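Side-chain contacts in putative uncharacterized protein (Methanosarcina barkeri str. Fusaro, PDB 3P43), which probably acts as a manganese-dependent phosphoesterase of the LigD 3'-phosphoesterase superfamily, processing 3' ends of DNA in repair: residues Tyr44-Glu49 and Val120-Lys125; Pro63-Gly68 and Glu101-Gly106. All coordinates share one frame; numbering follows the deposited sequence.

Contact 1 (Tyr44-Glu49 and Val120-Lys125); sequences YDFRLE and VSLEGK. With MN (manganese (II) ion), chain B.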
ATOM      1  N   TYR A  44       3.428  -6.549  -3.880  1.00 16.45           N
ATOM      2  CA  TYR A  44       3.471  -5.100  -3.942  1.00 14.55           C
ATOM      3  C   TYR A  44       3.204  -4.505  -2.579  1.00 16.45           C
ATOM      4  O   TYR A  44       2.237  -4.858  -1.906  1.00 16.24           O
ATOM      5  CB  TYR A  44       2.476  -4.571  -4.976  1.00 17.90           C
ATOM      6  CG  TYR A  44       2.880  -4.883  -6.400  1.00 19.75           C
ATOM      7  CD1 TYR A  44       3.447  -3.906  -7.210  1.00 16.60           C
ATOM      8  CD2 TYR A  44       2.706  -6.158  -6.932  1.00 16.26           C
ATOM      9  CE1 TYR A  44       3.829  -4.183  -8.509  1.00 17.54           C
ATOM     10  CE2 TYR A  44       3.086  -6.447  -8.238  1.00 16.82           C
ATOM     11  CZ  TYR A  44       3.647  -5.455  -9.020  1.00 17.70           C
ATOM     12  OH  TYR A  44       4.025  -5.723 -10.314  1.00 18.08           O
ATOM     13  N   ASP A  45       4.087  -3.613  -2.161  1.00 16.27           N
ATOM     14  CA  ASP A  45       3.890  -2.916  -0.905  1.00 18.30           C
ATOM     15  C   ASP A  45       3.216  -1.583  -1.187  1.00 16.53           C
ATOM     16  O   ASP A  45       3.719  -0.766  -1.961  1.00 14.39           O
ATOM     17  CB  ASP A  45       5.213  -2.747  -0.165  1.00 16.75           C
ATOM     18  CG  ASP A  45       5.759  -4.065   0.336  1.00 20.20           C
ATOM     19  OD1 ASP A  45       5.043  -4.754   1.089  1.00 21.87           O
ATOM     20  OD2 ASP A  45       6.896  -4.422  -0.022  1.00 18.33           O
ATOM     21  N   PHE A  46       2.045  -1.404  -0.584  1.00 14.80           N
ATOM     22  CA  PHE A  46       1.265  -0.189  -0.721  1.00 14.66           C
ATOM     23  C   PHE A  46       1.408   0.637   0.561  1.00 15.83           C
ATOM     24  O   PHE A  46       1.112   0.152   1.649  1.00 14.05           O
ATOM     25  CB  PHE A  46      -0.206  -0.538  -0.980  1.00 13.89           C
ATOM     26  CG  PHE A  46      -1.101   0.656  -1.050  1.00 12.66           C
ATOM     27  CD1 PHE A  46      -1.118   1.456  -2.178  1.00 12.05           C
ATOM     28  CD2 PHE A  46      -1.918   0.985   0.013  1.00 13.31           C
ATOM     29  CE1 PHE A  46      -1.933   2.562  -2.243  1.00 14.41           C
ATOM     30  CE2 PHE A  46      -2.740   2.090  -0.049  1.00 15.29           C
ATOM     31  CZ  PHE A  46      -2.744   2.884  -1.176  1.00 11.95           C
ATOM     32  N   ARG A  47       1.870   1.876   0.428  1.00 13.58           N
ATOM     33  CA  ARG A  47       2.185   2.701   1.591  1.00 14.83           C
ATOM     34  C   ARG A  47       1.525   4.071   1.534  1.00 15.95           C
ATOM     35  O   ARG A  47       1.562   4.746   0.506  1.00 15.78           O
ATOM     36  CB  ARG A  47       3.695   2.894   1.716  1.00 15.82           C
ATOM     37  CG  ARG A  47       4.513   1.623   1.631  1.00 17.55           C
ATOM     38  CD  ARG A  47       5.970   1.928   1.913  1.00 17.15           C
ATOM     39  NE  ARG A  47       6.843   0.892   1.395  1.00 20.91           N
ATOM     40  CZ  ARG A  47       7.052  -0.270   1.999  1.00 18.79           C
ATOM     41  NH1 ARG A  47       6.443  -0.533   3.147  1.00 21.15           N
ATOM     42  NH2 ARG A  47       7.866  -1.163   1.452  1.00 18.55           N
ATOM     43  N   LEU A  48       0.945   4.480   2.657  1.00 14.78           N
ATOM     44  CA  LEU A  48       0.310   5.788   2.783  1.00 15.59           C
ATOM     45  C   LEU A  48       1.010   6.589   3.868  1.00 14.87           C
ATOM     46  O   LEU A  48       1.243   6.084   4.971  1.00 12.62           O
ATOM     47  CB  LEU A  48      -1.162   5.637   3.175  1.00 15.24           C
ATOM     48  CG  LEU A  48      -2.144   5.059   2.162  1.00 14.08           C
ATOM     49  CD1 LEU A  48      -3.482   4.786   2.838  1.00 14.07           C
ATOM     50  CD2 LEU A  48      -2.318   5.997   0.974  1.00 16.13           C
ATOM     51  N   GLU A  49       1.344   7.837   3.563  1.00 12.83           N
ATOM     52  CA  GLU A  49       1.932   8.706   4.572  1.00 17.38           C
ATOM     53  C   GLU A  49       0.865   9.135   5.561  1.00 17.43           C
ATOM     54  O   GLU A  49      -0.100   9.807   5.195  1.00 18.95           O
ATOM     55  CB  GLU A  49       2.584   9.944   3.957  1.00 17.85           C
ATOM     56  CG  GLU A  49       3.078  10.931   5.011  1.00 24.69           C
ATOM     57  CD  GLU A  49       3.705  12.177   4.418  1.00 26.64           C
ATOM     58  OE1 GLU A  49       4.023  12.168   3.209  1.00 26.75           O
ATOM     59  OE2 GLU A  49       3.885  13.163   5.166  1.00 27.55           O
ATOM     60  N   VAL A 120      -9.214   6.938   0.583  1.00 13.59           N
ATOM     61  CA  VAL A 120      -8.286   7.964   0.117  1.00 15.66           C
ATOM     62  C   VAL A 120      -8.471   8.272  -1.367  1.00 16.82           C
ATOM     63  O   VAL A 120      -8.860   7.407  -2.144  1.00 16.38           O
ATOM     64  CB  VAL A 120      -6.831   7.532   0.341  1.00 14.38           C
ATOM     65  CG1 VAL A 120      -6.558   7.350   1.811  1.00 14.74           C
ATOM     66  CG2 VAL A 120      -6.543   6.239  -0.423  1.00 16.61           C
ATOM     67  N   SER A 121      -8.197   9.511  -1.756  1.00 15.66           N
ATOM     68  CA  SER A 121      -8.184   9.855  -3.169  1.00 16.80           C
ATOM     69  C   SER A 121      -6.738   9.931  -3.648  1.00 17.90           C
ATOM     70  O   SER A 121      -5.981  10.805  -3.228  1.00 14.37           O
ATOM     71  CB  SER A 121      -8.901  11.177  -3.418  1.00 19.73           C
ATOM     72  OG  SER A 121      -8.910  11.480  -4.796  1.00 23.49           O
ATOM     73  N   LEU A 122      -6.358   9.003  -4.520  1.00 13.49           N
ATOM     74  CA  LEU A 122      -4.976   8.906  -4.974  1.00 17.45           C
ATOM     75  C   LEU A 122      -4.704   9.706  -6.246  1.00 19.62           C
ATOM     76  O   LEU A 122      -5.539   9.767  -7.150  1.00 19.28           O
ATOM     77  CB  LEU A 122      -4.597   7.442  -5.213  1.00 16.53           C
ATOM     78  CG  LEU A 122      -4.782   6.462  -4.055  1.00 15.64           C
ATOM     79  CD1 LEU A 122      -4.232   5.105  -4.450  1.00 13.27           C
ATOM     80  CD2 LEU A 122      -4.093   6.965  -2.814  1.00 13.53           C
ATOM     81  N   GLU A 123      -3.520  10.306  -6.313  1.00 21.02           N
ATOM     82  CA  GLU A 123      -3.097  11.023  -7.508  1.00 22.05           C
ATOM     83  C   GLU A 123      -1.744  10.509  -7.987  1.00 19.47           C
ATOM     84  O   GLU A 123      -0.718  11.150  -7.776  1.00 20.36           O
ATOM     85  CB  GLU A 123      -3.038  12.529  -7.237  1.00 25.48           C
ATOM     86  CG  GLU A 123      -2.728  13.370  -8.464  1.00 22.04           C
ATOM     87  CD  GLU A 123      -3.668  13.075  -9.621  1.00 34.67           C
ATOM     88  OE1 GLU A 123      -4.876  13.381  -9.504  1.00 40.42           O
ATOM     89  OE2 GLU A 123      -3.194  12.535 -10.647  1.00 35.83           O
ATOM     90  N   GLY A 124      -1.749   9.338  -8.618  1.00 18.72           N
ATOM     91  CA  GLY A 124      -0.534   8.742  -9.141  1.00 22.10           C
ATOM     92  C   GLY A 124      -0.594   8.575 -10.649  1.00 24.10           C
ATOM     93  O   GLY A 124      -1.479   9.126 -11.308  1.00 23.42           O
ATOM     94  N   LYS A 125       0.349   7.815 -11.197  1.00 21.95           N
ATOM     95  CA  LYS A 125       0.417   7.590 -12.637  1.00 23.39           C
ATOM     96  C   LYS A 125      -0.302   6.304 -13.020  1.00 23.33           C
ATOM     97  O   LYS A 125      -0.784   6.161 -14.139  1.00 28.92           O
ATOM     98  CB  LYS A 125       1.873   7.514 -13.100  1.00 25.42           C
ATOM     99  CG  LYS A 125       2.655   8.797 -12.920  1.00 28.35           C
ATOM    100  CD  LYS A 125       4.026   8.668 -13.554  1.00 35.21           C
ATOM    101  CE  LYS A 125       4.780   9.988 -13.534  1.00 39.64           C
ATOM    102  NZ  LYS A 125       6.115   9.855 -14.183  1.00 44.58           N
TER
HETATM  103 MN    MN B 152       7.212  -6.312   1.122  1.00 21.87          MN
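With chi1 at 176°, Phe46 turns its ring away from the backbone N and out from strand 42-50 to meet Leu122. Leu122 turns the other way about its first bond, with CG anti to the carbonyl carbon (chi1 -56°). The two side chains approach from opposite directions. Leu122 CD1 comes to the edge of the Phe46 ring, near its plane, 4.1 Å from Phe46 CE1. The other methyl of Leu122 faces Leu48: Leu48 CD2 lies 4.3 Å from Leu122 CD2. The two branches of Leu122 are thus shared between two residues of one strand. Leu48 is likewise divided, since its CD1 lies 4.1 Å from Val120 CG1, and these two side chains meet at a slant. All four residues are buried and the contact is wholly apolar; no hydrogen bond spans the two segments.

Alternation along the strand sends Asp45 and Arg47 to the other side. There Asp45 OD2 binds the manganese ion at 2.2 Å, and His37 and His43 complete the protein ligands. Arg47 packs its guanidinium face on Asp45 CB and hydrogen-bonds Gln35 and Ser56. One strand therefore presents a metal ligand on one side and a hydrophobic row on the other.

The strands are not sheet neighbours: their axes stay 10.8 Å apart and run at 106°. They face each other across the interior of the curled antiparallel barrel. Val34, Trp57, Phe108 and Phe147, from strands 31-38, 53-59, 98-114 and 145-149, pack around them.

Contact 2 (Pro63-Gly68 and Glu101-Gly106); sequences PPKDAG and EIWDRG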
ATOM      1  N   PRO A  63      -1.755  -3.579  -7.380  1.00 20.61           N
ATOM      2  CA  PRO A  63      -2.901  -2.780  -6.937  1.00 20.16           C
ATOM      3  C   PRO A  63      -3.812  -2.537  -8.131  1.00 20.20           C
ATOM      4  O   PRO A  63      -3.319  -2.341  -9.238  1.00 19.33           O
ATOM      5  CB  PRO A  63      -2.255  -1.474  -6.466  1.00 17.21           C
ATOM      6  CG  PRO A  63      -0.877  -1.885  -6.037  1.00 18.41           C
ATOM      7  CD  PRO A  63      -0.468  -2.961  -7.014  1.00 21.11           C
ATOM      8  N   PRO A  64      -5.132  -2.572  -7.920  1.00 19.42           N
ATOM      9  CA  PRO A  64      -6.048  -2.525  -9.064  1.00 22.23           C
ATOM     10  C   PRO A  64      -6.146  -1.113  -9.639  1.00 20.94           C
ATOM     11  O   PRO A  64      -6.359  -0.158  -8.894  1.00 17.34           O
ATOM     12  CB  PRO A  64      -7.386  -2.962  -8.454  1.00 19.73           C
ATOM     13  CG  PRO A  64      -7.297  -2.527  -7.022  1.00 23.42           C
ATOM     14  CD  PRO A  64      -5.841  -2.659  -6.630  1.00 21.12           C
ATOM     15  N   LYS A  65      -5.989  -0.987 -10.951  1.00 22.60           N
ATOM     16  CA  LYS A  65      -6.046   0.318 -11.602  1.00 22.05           C
ATOM     17  C   LYS A  65      -7.479   0.750 -11.891  1.00 21.00           C
ATOM     18  O   LYS A  65      -7.750   1.933 -12.098  1.00 22.16           O
ATOM     19  CB  LYS A  65      -5.232   0.315 -12.899  1.00 21.43           C
ATOM     20  CG  LYS A  65      -3.748   0.022 -12.713  1.00 23.32           C
ATOM     21  CD  LYS A  65      -3.041   0.010 -14.055  1.00 28.50           C
ATOM     22  CE  LYS A  65      -1.629  -0.524 -13.932  1.00 31.30           C
ATOM     23  NZ  LYS A  65      -0.929  -0.561 -15.248  1.00 36.16           N
ATOM     24  N   ASP A  66      -8.391  -0.216 -11.906  1.00 24.19           N
ATOM     25  CA  ASP A  66      -9.800   0.049 -12.177  1.00 23.59           C
ATOM     26  C   ASP A  66     -10.686  -0.595 -11.119  1.00 21.82           C
ATOM     27  O   ASP A  66     -10.321  -1.610 -10.534  1.00 25.18           O
ATOM     28  CB  ASP A  66     -10.188  -0.503 -13.555  1.00 27.87           C
ATOM     29  CG  ASP A  66      -9.552   0.266 -14.694  1.00 28.71           C
ATOM     30  OD1 ASP A  66      -9.290   1.478 -14.529  1.00 32.58           O
ATOM     31  OD2 ASP A  66      -9.323  -0.343 -15.760  1.00 36.89           O
ATOM     32  N   ALA A  67     -11.858  -0.007 -10.888  1.00 22.44           N
ATOM     33  CA  ALA A  67     -12.836  -0.592  -9.981  1.00 22.40           C
ATOM     34  C   ALA A  67     -13.240  -1.976 -10.476  1.00 21.45           C
ATOM     35  O   ALA A  67     -12.917  -2.356 -11.605  1.00 22.54           O
ATOM     36  CB  ALA A  67     -14.059   0.307  -9.868  1.00 23.66           C
ATOM     37  N   GLY A  68     -13.938  -2.726  -9.627  1.00 23.55           N
ATOM     38  CA  GLY A  68     -14.386  -4.065  -9.972  1.00 26.07           C
ATOM     39  C   GLY A  68     -13.530  -5.172  -9.386  1.00 29.95           C
ATOM     40  O   GLY A  68     -14.019  -6.268  -9.116  1.00 32.92           O
ATOM     41  N   GLU A 101      11.430  -1.921  -6.222  1.00 17.13           N
ATOM     42  CA  GLU A 101      11.278  -0.955  -7.309  1.00 18.44           C
ATOM     43  C   GLU A 101      10.028  -0.107  -7.120  1.00 17.24           C
ATOM     44  O   GLU A 101       8.993  -0.601  -6.671  1.00 18.82           O
ATOM     45  CB  GLU A 101      11.218  -1.657  -8.666  1.00 20.65           C
ATOM     46  CG  GLU A 101      10.993  -0.694  -9.832  1.00 24.77           C
ATOM     47  CD  GLU A 101      11.130  -1.365 -11.184  1.00 33.52           C
ATOM     48  OE1 GLU A 101      10.181  -2.069 -11.594  1.00 36.26           O
ATOM     49  OE2 GLU A 101      12.183  -1.191 -11.835  1.00 32.04           O
ATOM     50  N   ILE A 102      10.123   1.173  -7.463  1.00 21.65           N
ATOM     51  CA  ILE A 102       8.971   2.055  -7.372  1.00 20.43           C
ATOM     52  C   ILE A 102       8.046   1.751  -8.535  1.00 18.49           C
ATOM     53  O   ILE A 102       8.403   1.987  -9.688  1.00 17.40           O
ATOM     54  CB  ILE A 102       9.359   3.543  -7.428  1.00 19.13           C
ATOM     55  CG1 ILE A 102      10.412   3.874  -6.371  1.00 26.62           C
ATOM     56  CG2 ILE A 102       8.125   4.413  -7.212  1.00 16.78           C
ATOM     57  CD1 ILE A 102       9.847   4.033  -4.990  1.00 22.28           C
ATOM     58  N   TRP A 103       6.867   1.216  -8.222  1.00 21.82           N
ATOM     59  CA  TRP A 103       5.858   0.900  -9.227  1.00 17.03           C
ATOM     60  C   TRP A 103       4.948   2.092  -9.503  1.00 19.79           C
ATOM     61  O   TRP A 103       4.580   2.346 -10.649  1.00 17.91           O
ATOM     62  CB  TRP A 103       5.028  -0.293  -8.775  1.00 16.49           C
ATOM     63  CG  TRP A 103       4.016  -0.768  -9.779  1.00 19.51           C
ATOM     64  CD1 TRP A 103       4.250  -1.563 -10.864  1.00 24.09           C
ATOM     65  CD2 TRP A 103       2.602  -0.515  -9.768  1.00 21.89           C
ATOM     66  NE1 TRP A 103       3.077  -1.809 -11.535  1.00 17.64           N
ATOM     67  CE2 TRP A 103       2.051  -1.178 -10.882  1.00 22.08           C
ATOM     68  CE3 TRP A 103       1.752   0.215  -8.930  1.00 20.66           C
ATOM     69  CZ2 TRP A 103       0.693  -1.130 -11.180  1.00 22.67           C
ATOM     70  CZ3 TRP A 103       0.401   0.256  -9.226  1.00 21.43           C
ATOM     71  CH2 TRP A 103      -0.115  -0.412 -10.339  1.00 23.22           C
ATOM     72  N   ASP A 104       4.575   2.812  -8.448  1.00 18.36           N
ATOM     73  CA  ASP A 104       3.848   4.066  -8.602  1.00 17.36           C
ATOM     74  C   ASP A 104       4.173   4.989  -7.435  1.00 16.22           C
ATOM     75  O   ASP A 104       4.651   4.550  -6.389  1.00 14.18           O
ATOM     76  CB  ASP A 104       2.334   3.831  -8.682  1.00 16.91           C
ATOM     77  CG  ASP A 104       1.577   5.040  -9.229  1.00 17.81           C
ATOM     78  OD1 ASP A 104       2.209   5.937  -9.822  1.00 21.60           O
ATOM     79  OD2 ASP A 104       0.343   5.092  -9.075  1.00 20.10           O
ATOM     80  N   ARG A 105       3.906   6.273  -7.618  1.00 16.63           N
ATOM     81  CA  ARG A 105       4.204   7.255  -6.592  1.00 15.56           C
ATOM     82  C   ARG A 105       3.355   8.502  -6.803  1.00 16.07           C
ATOM     83  O   ARG A 105       3.158   8.948  -7.931  1.00 17.50           O
ATOM     84  CB  ARG A 105       5.694   7.612  -6.622  1.00 19.76           C
ATOM     85  CG  ARG A 105       6.140   8.454  -5.443  1.00 20.49           C
ATOM     86  CD  ARG A 105       7.436   9.185  -5.726  1.00 29.33           C
ATOM     87  NE  ARG A 105       7.652  10.229  -4.730  1.00 41.17           N
ATOM     88  CZ  ARG A 105       8.221  10.020  -3.550  1.00 35.64           C
ATOM     89  NH1 ARG A 105       8.642   8.805  -3.230  1.00 32.69           N
ATOM     90  NH2 ARG A 105       8.371  11.023  -2.694  1.00 34.28           N
ATOM     91  N   GLY A 106       2.843   9.067  -5.718  1.00 15.02           N
ATOM     92  CA  GLY A 106       2.028  10.252  -5.855  1.00 16.41           C
ATOM     93  C   GLY A 106       1.663  10.869  -4.528  1.00 15.79           C
ATOM     94  O   GLY A 106       2.307  10.627  -3.511  1.00 16.76           O
TER
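Trp103 reaches Pro63 and Lys65 with the far rim of its indole. Its CG stands anti to the backbone N (chi1 -176°), which swings the indole out from strand 98-114 toward them. Pro63 meets it from the opposite direction and lies over one face of the ring. Pro63 CD sits 4.3 Å from the centroid of the six-membered ring of Trp103, 21° off the normal, which makes a CH-pi contact. The overlap is offset toward the rim, and Pro63 CG and CD are both 4.0 Å from Trp103 CZ3. The backbone takes part too, with Pro63 O at 3.9 Å from Trp103 CH2.

Lys65 arrives by another path. Its CG lies beside the backbone N, anti to the carbonyl carbon. Beyond CG the chain is fully extended, and this length carries CE to 3.7 Å from Trp103 CZ2. The chain end slants past the ring, and CE does the touching. Lys65 NZ has a long, weak ion pair with Glu126. The backbone O of Lys65 accepts a hydrogen bond from Lys149.

Trp103 and Asp104 both face Val34 in a classic beta bulge. Asp104 OD1 also takes a weak bond from Arg105 N, 2.8 Å long at 140°. Its carboxylate accepts further bonds from the backbone N of Lys125, Glu126 and Leu127, so it holds the turn after strand 117-123. Were Trp103 replaced by an alanine, Pro63 CG and CD would probably lose the ring they rest on, and the end of Lys65 would be likely to swing more freely.

No hydrogen bond or salt bridge joins the two segments. The loop rests against the strand through C-H contacts with the indole, while the Asp104 carboxylate and Lys65 O bond to residues outside the two segments.

The centres of contact 1 and contact 2 are about 7 Å apart, and all four segments lie within the region matched by the LigD 3'-phosphoesterase family. Along the chain the order is 44-49, 63-68, 101-106, 120-125, so contact 2 falls between the two halves of contact 1. Strands 98-114 and 117-123 are consecutive and adjacent in the sheet. The contacts also touch directly. Tyr44 packs against both partners of contact 2, its CG 3.9 Å from Pro63 CD and its ring edge-to-face with Trp103. Contact 1 fills the barrel interior on the face of strand 42-50 away from the manganese, and contact 2 packs the loop 63-68 against strand 98-114 of the same barrel.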